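Side-chain contact in dihydropyrimidine amidohydrolase (Dictyostelium discoideum, PDB 2FTW), which catalyses the reversible, zinc-dependent hydrolytic ring opening of dihydropyrimidines, the second step of reductive pyrimidine degradation: residues 172-177 with 233-238. Numbering follows the deposited sequence. Where two conformers were deposited one is given.
Sequences QEMYHI and IVIADS
Ile235 carries its helix's side of the apolar contact, its two branches meeting successive residues of the other helix. The branch methyl CG2 of Ile235 rests on the backbone at Tyr175, 3.8 Å from Tyr175 CA. Ile235 CG2 is also 4.3 Å from Tyr175 CB and lies at the edge of the tyrosine ring, near its plane, so the aromatic face is not used against the isoleucine. Ile235 CD1, at the end of the longer branch, is 4.1 Å from Met174 SD. Met174 swings CG away from its own backbone N (chi1 173°) and stays extended through chi2, which carries the sulfur across to the isoleucine; the two side chains cross at about a right angle. No hydrogen bond joins the two segments.

Two polar side chains turn back to carbonyls of their own helix. In one of its two conformers Ser238 OG lies 2.9 Å from Val234 O, which also accepts the helical bond from Ser238 N; the two donors then reach this oxygen from opposite faces of its carbonyl plane. On the other helix His176 ND1 gives a weak, bent bond to Gln172 O, and Tyr175 CD2 sits over the centre of the imidazole. Asp237 OD1 instead forms a salt bridge with Arg481.

The contact joins helices 171-184 and 223-239, outer helices of the (beta-alpha)8-barrel. Phe178 and Asp171 extend the packing on Ile235, while Met174 also touches Cys159 and Met161, its side chain about 8 Å from that of the zinc ligand His191. Helix 251-262 packs on Ile233 and Val234, and Glu200 and Met197 of a second subunit lie against Tyr175 and Ser238 respectively, placing this helix pair at a tetramer interface.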
loop_
_atom_site.group_PDB
_atom_site.type_symbol
_atom_site.label_atom_id
_atom_site.label_comp_id
_atom_site.label_asym_id
_atom_site.label_seq_id
_atom_site.Cartn_x
_atom_site.Cartn_y
_atom_site.Cartn_z
ATOM N N GLN A 172 -5.260 17.929 -23.040
ATOM C CA GLN A 172 -6.458 18.658 -23.421
ATOM C C GLN A 172 -7.204 17.897 -24.513
ATOM O O GLN A 172 -8.434 17.822 -24.513
ATOM C CB GLN A 172 -6.054 20.045 -23.914
ATOM C CG GLN A 172 -7.182 21.040 -23.997
ATOM C CD GLN A 172 -6.822 22.238 -24.850
ATOM O OE1 GLN A 172 -6.429 22.089 -26.015
ATOM N NE2 GLN A 172 -6.958 23.437 -24.281
ATOM N N GLU A 173 -6.439 17.349 -25.450
ATOM C CA GLU A 173 -6.983 16.514 -26.506
ATOM C C GLU A 173 -7.551 15.224 -25.927
ATOM O O GLU A 173 -8.687 14.863 -26.225
ATOM C CB GLU A 173 -5.913 16.197 -27.554
ATOM C CG GLU A 173 -5.496 17.409 -28.376
ATOM C CD GLU A 173 -4.372 17.100 -29.361
ATOM O OE1 GLU A 173 -3.366 16.477 -28.954
ATOM O OE2 GLU A 173 -4.490 17.508 -30.543
ATOM N N MET A 174 -6.761 14.551 -25.088
ATOM C CA MET A 174 -7.186 13.301 -24.456
ATOM C C MET A 174 -8.491 13.511 -23.684
ATOM O O MET A 174 -9.409 12.695 -23.766
ATOM C CB MET A 174 -6.082 12.752 -23.543
ATOM C CG MET A 174 -6.497 11.532 -22.717
ATOM S SD MET A 174 -5.117 10.689 -21.932
ATOM C CE MET A 174 -4.490 9.709 -23.287
ATOM N N TYR A 175 -8.580 14.619 -22.956
ATOM C CA TYR A 175 -9.815 14.959 -22.266
ATOM C C TYR A 175 -11.028 14.927 -23.202
ATOM O O TYR A 175 -12.003 14.252 -22.912
ATOM C CB TYR A 175 -9.688 16.332 -21.639
ATOM C CG TYR A 175 -10.917 16.851 -20.932
ATOM C CD1 TYR A 175 -11.365 16.284 -19.743
ATOM C CD2 TYR A 175 -11.593 17.956 -21.424
ATOM C CE1 TYR A 175 -12.474 16.797 -19.076
ATOM C CE2 TYR A 175 -12.694 18.474 -20.771
ATOM C CZ TYR A 175 -13.130 17.897 -19.594
ATOM O OH TYR A 175 -14.235 18.449 -18.968
ATOM N N HIS A 176 -10.952 15.666 -24.313
ATOM C CA HIS A 176 -12.038 15.743 -25.296
ATOM C C HIS A 176 -12.325 14.447 -26.077
ATOM O O HIS A 176 -13.468 14.176 -26.462
ATOM C CB HIS A 176 -11.775 16.917 -26.253
ATOM C CG HIS A 176 -11.978 18.248 -25.603
ATOM N ND1 HIS A 176 -10.942 19.122 -25.347
ATOM C CD2 HIS A 176 -13.091 18.823 -25.083
ATOM C CE1 HIS A 176 -11.413 20.192 -24.728
ATOM N NE2 HIS A 176 -12.716 20.041 -24.562
ATOM N N ILE A 177 -11.284 13.664 -26.327
ATOM C CA ILE A 177 -11.432 12.341 -26.953
ATOM C C ILE A 177 -12.231 11.382 -26.055
ATOM O O ILE A 177 -13.096 10.629 -26.535
ATOM C CB ILE A 177 -10.032 11.741 -27.290
ATOM C CG1 ILE A 177 -9.372 12.563 -28.413
ATOM C CG2 ILE A 177 -10.146 10.288 -27.704
ATOM C CD1 ILE A 177 -7.864 12.290 -28.611
ATOM N N ILE A 233 -5.847 7.509 -16.424
ATOM C CA ILE A 233 -6.934 7.124 -15.543
ATOM C C ILE A 233 -7.543 8.347 -14.802
ATOM O O ILE A 233 -8.759 8.435 -14.630
ATOM C CB ILE A 233 -6.484 6.067 -14.512
ATOM C CG1 ILE A 233 -5.929 4.815 -15.214
ATOM C CG2 ILE A 233 -7.650 5.670 -13.644
ATOM C CD1 ILE A 233 -5.324 3.785 -14.249
ATOM N N VAL A 234 -6.709 9.274 -14.364
ATOM C CA VAL A 234 -7.216 10.462 -13.645
ATOM C C VAL A 234 -8.132 11.306 -14.545
ATOM O O VAL A 234 -9.171 11.802 -14.114
ATOM C CB VAL A 234 -6.035 11.314 -13.090
ATOM C CG1 VAL A 234 -6.486 12.751 -12.739
ATOM C CG2 VAL A 234 -5.429 10.614 -11.878
ATOM N N ILE A 235 -7.721 11.478 -15.798
ATOM C CA ILE A 235 -8.512 12.207 -16.795
ATOM C C ILE A 235 -9.803 11.447 -17.103
ATOM O O ILE A 235 -10.883 12.030 -17.162
ATOM C CB ILE A 235 -7.693 12.419 -18.101
ATOM C CG1 ILE A 235 -6.500 13.348 -17.815
ATOM C CG2 ILE A 235 -8.575 12.980 -19.237
ATOM C CD1 ILE A 235 -5.508 13.462 -18.963
ATOM N N ALA A 236 -9.689 10.140 -17.299
ATOM C CA ALA A 236 -10.858 9.310 -17.572
ATOM C C ALA A 236 -11.854 9.279 -16.411
ATOM O O ALA A 236 -13.080 9.315 -16.616
ATOM C CB ALA A 236 -10.419 7.912 -17.923
ATOM N N ASP A 237 -11.340 9.201 -15.187
ATOM C CA ASP A 237 -12.218 9.232 -14.024
ATOM C C ASP A 237 -12.953 10.584 -13.887
ATOM O O ASP A 237 -14.111 10.619 -13.446
ATOM C CB ASP A 237 -11.455 8.877 -12.744
ATOM C CG ASP A 237 -12.375 8.701 -11.547
ATOM O OD1 ASP A 237 -13.412 7.991 -11.667
ATOM O OD2 ASP A 237 -12.071 9.284 -10.485
ATOM N N SER A 238 -12.299 11.681 -14.278
ATOM C CA SER A 238 -12.933 13.004 -14.231
ATOM C C SER A 238 -14.092 13.117 -15.222
ATOM O O SER A 238 -15.161 13.612 -14.884
ATOM C CB SER A 238 -11.901 14.098 -14.492
ATOM O OG SER A 238 -10.875 14.027 -13.517
#